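Local structure of ESSB (Geobacillus thermodenitrificans, 2YNQ) at the interface of chains A and B. The protein is an integral membrane component of the type VII secretion system, seen here as its helical extracellular domain. Numbering follows the deposited sequence. Chains: chain A/B, ESSB.

Contact 1: the interface of chains A and B. Residues chain A 113, 117, 128, 131-132, 135; chain B 22-26, 28-29, 54.
Helix 24-31 of chain B starts at B:Tyr24 (phi/psi -54°/-51°), after B:Asn22 and B:Lys23 in loop conformation, and sets its first turn against helices 102-117 and 124-149 of chain A. The amino end of that helix is capped from the other subunit: the carboxylate oxygen OD2 of A:Asp135 receives the backbone N of B:Ser25 at 2.8 Å, nearly straight but from above the carboxylate plane. A:Asp135 OD2 also accepts the hydroxyl OG of B:Ser25 on its syn lone pair at 2.6 Å, so two donors of one residue hold it. The helix end may further stabilise the carboxylate's negative charge.

B:Ser25 OG lies beside its own backbone N, anti to the carbonyl carbon, where the guanidinium of A:Arg113 grips it side-on. A:Arg113 NE reaches B:Ser25 OG at 3.1 Å and A:Arg113 NH2 the same oxygen at 3.0 Å, both close to the guanidinium plane. A bend at chi3 helps turn the group toward the serine, while the CB of B:Thr54 lies over one guanidinium face, offset toward its rim. A weak salt bridge from A:Arg113 NE to OD1 of A:Asp135 ties the two chain A residues together.

Nearer the amino end of helix 124-149, the amide of A:Gln128 stacks on the carboxylate of B:Asp26, their planes 17° apart. A:Gln128 NE2 donates to A:Asp132 OD1 at 3.0 Å, which fixes the amide's rotation. The extended B:Lys23 crosses A:Asp132 obliquely and makes a long salt bridge to it. Water 1 joins A:Asp132 OD1 and A:Asp135 OD2 to B:Asp26 N, while water 3 links A:Lys117 NZ to B:Ser25 O, lying 2.7 Å from each.

Contact 2: the interface of chains A and B. Residues chain A 56-58, 61, 65, 107; chain B 58, 60-61, 64, 110.
The loops leading into helix 59-67 of chain A and helix 59-64 of chain B meet here, each built as an N-terminal capping box. OG1 of A:Thr58 and of B:Thr58 sits in the crowded position between backbone N and carbonyl carbon (chi1 62° in both) and accepts the backbone N of A:Gln61 and of B:Gln61 respectively. The glutamine side chain returns the bond: OE1 of A:Gln61 takes A:Thr58 N at 2.7 Å, from above the carbonyl plane, and OE1 of B:Gln61 takes B:Thr58 N at 2.9 Å, in plane and on a lone pair. These reciprocal bonds stay within each chain and fix the rotation of both amides.

Contact across the interface is by packing, with no hydrogen bond or salt bridge among the residues of this patch. The two glutamines cross at about a right angle with amide planes 80° apart, and the amide of A:Gln61 lies against the CG methylene of B:Gln61, with A:Gln61 CD 4.0 Å from B:Gln61 CG. The methyl CD2 of A:Leu57 presses on the amide of B:Gln61, 3.6 Å from its CD. B:Leu110, from helix 102-118, crosses A:Thr58 at about a right angle; its CD1 approaches the CG2 methyl of A:Thr58, while CD2 faces the carbonyl of A:Leu57.

On the opposite flank, A:Tyr107 has CG anti to its backbone N (chi1 -174°) and lies alongside B:Thr58, the two side chains pointing the same way. The CG2 methyl of B:Thr58 sits over one face of the A:Tyr107 ring, offset toward the rim, in a CH-pi contact 4.0 Å from the ring centroid. B:Glu60, bent at chi2, accepts B:Thr58 OG1 on the anti lone pair of OE1, and that oxygen rests 3.8 Å from the CG2 methyl of A:Val65.

Contact 1: the interface of chains A and B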
# COMPACT_ATOMS: atom_id res chain seq x y z
N ARG A 113 3.68 10.08 1.64
CA ARG A 113 2.63 10.80 0.94
C ARG A 113 1.35 10.76 1.76
O ARG A 113 0.72 11.79 1.99
CB ARG A 113 2.40 10.19 -0.43
CG ARG A 113 1.85 11.16 -1.41
CD ARG A 113 1.33 10.49 -2.64
NE ARG A 113 0.09 11.15 -2.97
CZ ARG A 113 -1.10 10.69 -2.60
NH1 ARG A 113 -1.20 9.55 -1.93
NH2 ARG A 113 -2.19 11.37 -2.93
N LYS A 117 -0.79 13.72 3.59
CA LYS A 117 -2.22 13.79 3.25
C LYS A 117 -3.09 13.97 4.49
O LYS A 117 -4.06 14.73 4.46
CB LYS A 117 -2.62 12.53 2.46
CG LYS A 117 -3.94 12.58 1.72
CD LYS A 117 -3.86 13.38 0.44
CE LYS A 117 -5.13 14.20 0.23
NZ LYS A 117 -4.98 15.27 -0.80
N GLN A 128 -0.37 20.80 0.17
CA GLN A 128 -0.44 20.61 -1.27
C GLN A 128 0.94 20.72 -1.92
O GLN A 128 1.27 19.90 -2.77
CB GLN A 128 -1.45 21.57 -1.91
CG GLN A 128 -1.91 21.20 -3.34
CD GLN A 128 -2.44 19.76 -3.48
OE1 GLN A 128 -3.50 19.41 -2.94
NE2 GLN A 128 -1.71 18.93 -4.23
N LEU A 131 2.76 17.40 -1.14
CA LEU A 131 2.22 16.36 -1.99
C LEU A 131 2.68 16.52 -3.45
O LEU A 131 3.12 15.56 -4.06
CB LEU A 131 0.70 16.32 -1.86
CG LEU A 131 0.17 15.85 -0.50
CD1 LEU A 131 -1.33 16.05 -0.40
CD2 LEU A 131 0.53 14.40 -0.22
N ASP A 132 2.62 17.75 -3.97
CA ASP A 132 3.10 18.05 -5.34
C ASP A 132 4.53 17.56 -5.54
O ASP A 132 4.85 16.97 -6.58
CB ASP A 132 3.01 19.55 -5.67
CG ASP A 132 1.57 20.04 -5.98
OD1 ASP A 132 0.64 19.20 -6.08
OD2 ASP A 132 1.37 21.27 -6.14
N ASP A 135 4.65 13.71 -5.38
CA ASP A 135 4.01 13.17 -6.57
C ASP A 135 4.98 13.19 -7.74
O ASP A 135 5.09 12.19 -8.48
CB ASP A 135 2.72 13.91 -6.94
CG ASP A 135 1.56 13.59 -5.99
OD1 ASP A 135 1.57 12.53 -5.32
OD2 ASP A 135 0.62 14.42 -5.94
N ASN B 22 1.84 15.87 -13.54
CA ASN B 22 2.03 14.79 -12.56
C ASN B 22 1.56 15.16 -11.16
O ASN B 22 2.08 14.67 -10.17
CB ASN B 22 3.50 14.39 -12.49
CG ASN B 22 4.13 14.24 -13.85
OD1 ASN B 22 3.65 13.46 -14.68
ND2 ASN B 22 5.24 14.96 -14.09
N LYS B 23 0.58 16.04 -11.06
CA LYS B 23 0.08 16.44 -9.75
C LYS B 23 -1.05 15.52 -9.33
O LYS B 23 -2.21 15.93 -9.25
CB LYS B 23 -0.34 17.91 -9.75
CG LYS B 23 0.86 18.84 -9.71
CD LYS B 23 0.45 20.29 -9.66
CE LYS B 23 1.69 21.16 -9.61
NZ LYS B 23 1.28 22.55 -9.30
N TYR B 24 -0.69 14.27 -9.07
CA TYR B 24 -1.66 13.21 -8.80
C TYR B 24 -2.63 13.55 -7.66
O TYR B 24 -3.84 13.46 -7.84
CB TYR B 24 -0.93 11.87 -8.56
CG TYR B 24 0.06 11.51 -9.66
CD1 TYR B 24 -0.36 11.34 -10.97
CD2 TYR B 24 1.42 11.32 -9.38
CE1 TYR B 24 0.54 11.01 -11.97
CE2 TYR B 24 2.32 10.99 -10.39
CZ TYR B 24 1.86 10.83 -11.68
OH TYR B 24 2.72 10.52 -12.71
N SER B 25 -2.10 13.96 -6.51
CA SER B 25 -2.92 14.27 -5.35
C SER B 25 -3.97 15.30 -5.71
O SER B 25 -5.15 15.17 -5.37
CB SER B 25 -2.09 14.79 -4.17
OG SER B 25 -0.97 13.95 -3.90
N ASP B 26 -3.55 16.30 -6.46
CA ASP B 26 -4.41 17.43 -6.78
C ASP B 26 -5.47 17.05 -7.81
O ASP B 26 -6.57 17.59 -7.79
CB ASP B 26 -3.56 18.61 -7.25
CG ASP B 26 -4.14 19.95 -6.86
OD1 ASP B 26 -5.35 20.01 -6.49
OD2 ASP B 26 -3.40 20.96 -6.93
N ILE B 28 -6.79 14.09 -7.86
CA ILE B 28 -7.69 13.32 -7.01
C ILE B 28 -8.67 14.22 -6.27
O ILE B 28 -9.86 13.98 -6.36
CB ILE B 28 -6.91 12.38 -6.04
CG1 ILE B 28 -6.36 11.19 -6.83
CG2 ILE B 28 -7.78 11.91 -4.85
CD1 ILE B 28 -5.18 10.47 -6.16
N THR B 29 -8.20 15.26 -5.58
CA THR B 29 -9.11 16.15 -4.88
C THR B 29 -9.98 16.99 -5.81
O THR B 29 -11.12 17.33 -5.48
CB THR B 29 -8.42 17.04 -3.82
OG1 THR B 29 -7.40 17.79 -4.45
CG2 THR B 29 -7.79 16.18 -2.73
N THR B 54 -0.26 6.42 -6.85
CA THR B 54 -0.12 6.79 -5.45
C THR B 54 -0.61 5.67 -4.51
O THR B 54 -0.76 5.88 -3.31
CB THR B 54 -0.89 8.09 -5.15
OG1 THR B 54 -2.27 7.93 -5.50
CG2 THR B 54 -0.33 9.23 -5.95
O HOH W 1 -0.33 16.67 -6.52
O HOH W 2 0.61 7.47 -1.61
O HOH W 3 -5.24 13.79 -3.09

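Contact 2: the interface of chains A and B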
# COMPACT_ATOMS: atom_id res chain seq x y z
N SER A 56 -0.76 -5.47 5.44
CA SER A 56 -1.77 -5.92 4.47
C SER A 56 -1.09 -6.49 3.25
O SER A 56 -0.71 -5.75 2.33
CB SER A 56 -2.72 -4.78 4.07
OG SER A 56 -3.98 -4.96 4.69
N LEU A 57 -0.94 -7.81 3.27
CA LEU A 57 -0.20 -8.56 2.27
C LEU A 57 -0.76 -9.96 2.28
O LEU A 57 -1.29 -10.41 3.30
CB LEU A 57 1.29 -8.60 2.64
CG LEU A 57 2.11 -7.31 2.79
CD1 LEU A 57 3.53 -7.61 3.26
CD2 LEU A 57 2.18 -6.53 1.48
N THR A 58 -0.66 -10.67 1.16
CA THR A 58 -0.98 -12.09 1.16
C THR A 58 0.00 -12.78 2.11
O THR A 58 1.03 -12.19 2.47
CB THR A 58 -0.81 -12.71 -0.23
OG1 THR A 58 0.55 -12.59 -0.63
CG2 THR A 58 -1.70 -12.01 -1.26
N GLN A 61 3.35 -12.99 0.42
CA GLN A 61 4.04 -11.70 0.44
C GLN A 61 4.66 -11.40 1.80
O GLN A 61 5.74 -10.82 1.88
CB GLN A 61 3.12 -10.55 0.00
CG GLN A 61 2.67 -10.68 -1.45
CD GLN A 61 1.42 -9.86 -1.76
OE1 GLN A 61 0.70 -9.41 -0.87
NE2 GLN A 61 1.17 -9.68 -3.05
N VAL A 65 8.78 -10.90 2.44
CA VAL A 65 9.43 -9.78 3.10
C VAL A 65 10.14 -10.28 4.37
O VAL A 65 11.32 -10.01 4.56
CB VAL A 65 8.45 -8.63 3.41
CG1 VAL A 65 9.15 -7.50 4.14
CG2 VAL A 65 7.82 -8.13 2.12
N TYR A 107 8.60 2.81 -1.66
CA TYR A 107 7.53 2.39 -0.77
C TYR A 107 7.34 3.37 0.38
O TYR A 107 6.23 3.73 0.74
CB TYR A 107 7.75 0.95 -0.25
CG TYR A 107 6.59 0.40 0.57
CD1 TYR A 107 5.33 0.17 -0.01
CD2 TYR A 107 6.74 0.13 1.94
CE1 TYR A 107 4.24 -0.33 0.73
CE2 TYR A 107 5.66 -0.39 2.70
CZ TYR A 107 4.42 -0.62 2.09
OH TYR A 107 3.36 -1.10 2.83
N THR B 58 3.95 -2.55 -2.24
CA THR B 58 5.34 -3.00 -2.19
C THR B 58 5.69 -3.47 -3.59
O THR B 58 4.80 -3.69 -4.44
CB THR B 58 5.53 -4.21 -1.26
OG1 THR B 58 4.76 -5.30 -1.78
CG2 THR B 58 5.09 -3.89 0.16
N GLU B 60 6.65 -6.39 -4.43
CA GLU B 60 5.99 -7.68 -4.63
C GLU B 60 4.54 -7.51 -5.10
O GLU B 60 4.12 -8.15 -6.08
CB GLU B 60 6.02 -8.54 -3.36
CG GLU B 60 7.41 -8.92 -2.86
CD GLU B 60 8.11 -7.81 -2.07
OE1 GLU B 60 7.44 -6.91 -1.49
OE2 GLU B 60 9.35 -7.87 -2.01
N GLN B 61 3.78 -6.66 -4.40
CA GLN B 61 2.39 -6.38 -4.76
C GLN B 61 2.33 -5.88 -6.19
O GLN B 61 1.55 -6.37 -7.01
CB GLN B 61 1.76 -5.34 -3.81
CG GLN B 61 1.43 -5.89 -2.43
CD GLN B 61 0.91 -4.85 -1.44
OE1 GLN B 61 1.57 -3.86 -1.13
NE2 GLN B 61 -0.27 -5.10 -0.92
N THR B 64 2.64 -8.35 -8.74
CA THR B 64 1.52 -9.26 -8.67
C THR B 64 0.28 -8.72 -9.37
O THR B 64 -0.38 -9.47 -10.06
CB THR B 64 1.18 -9.56 -7.19
OG1 THR B 64 2.37 -9.94 -6.49
CG2 THR B 64 0.13 -10.66 -7.06
N LEU B 110 -8.05 -8.12 0.33
CA LEU B 110 -7.16 -7.54 1.34
C LEU B 110 -7.62 -6.16 1.82
O LEU B 110 -7.64 -5.92 3.02
CB LEU B 110 -5.72 -7.49 0.85
CG LEU B 110 -5.04 -8.87 0.83
CD1 LEU B 110 -3.73 -8.79 0.05
CD2 LEU B 110 -4.82 -9.49 2.24

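About 23 Å separates the C-alpha centres of contact 1 and contact 2, which belong to one interface between two copies of the protein. Helix 102-117 of chain A links them, supplying A:Arg113 to contact 1 and A:Tyr107 to contact 2. Contact 1 is polar and hydrated and pairs different parts of the two chains, whereas contact 2 brings equivalent capping loops together through packing. The interface departs from exact two-fold symmetry. The protein binds copies of itself, so the pairing could reflect a dimer, although the structure alone does not establish that it forms in the membrane-bound secretion machinery.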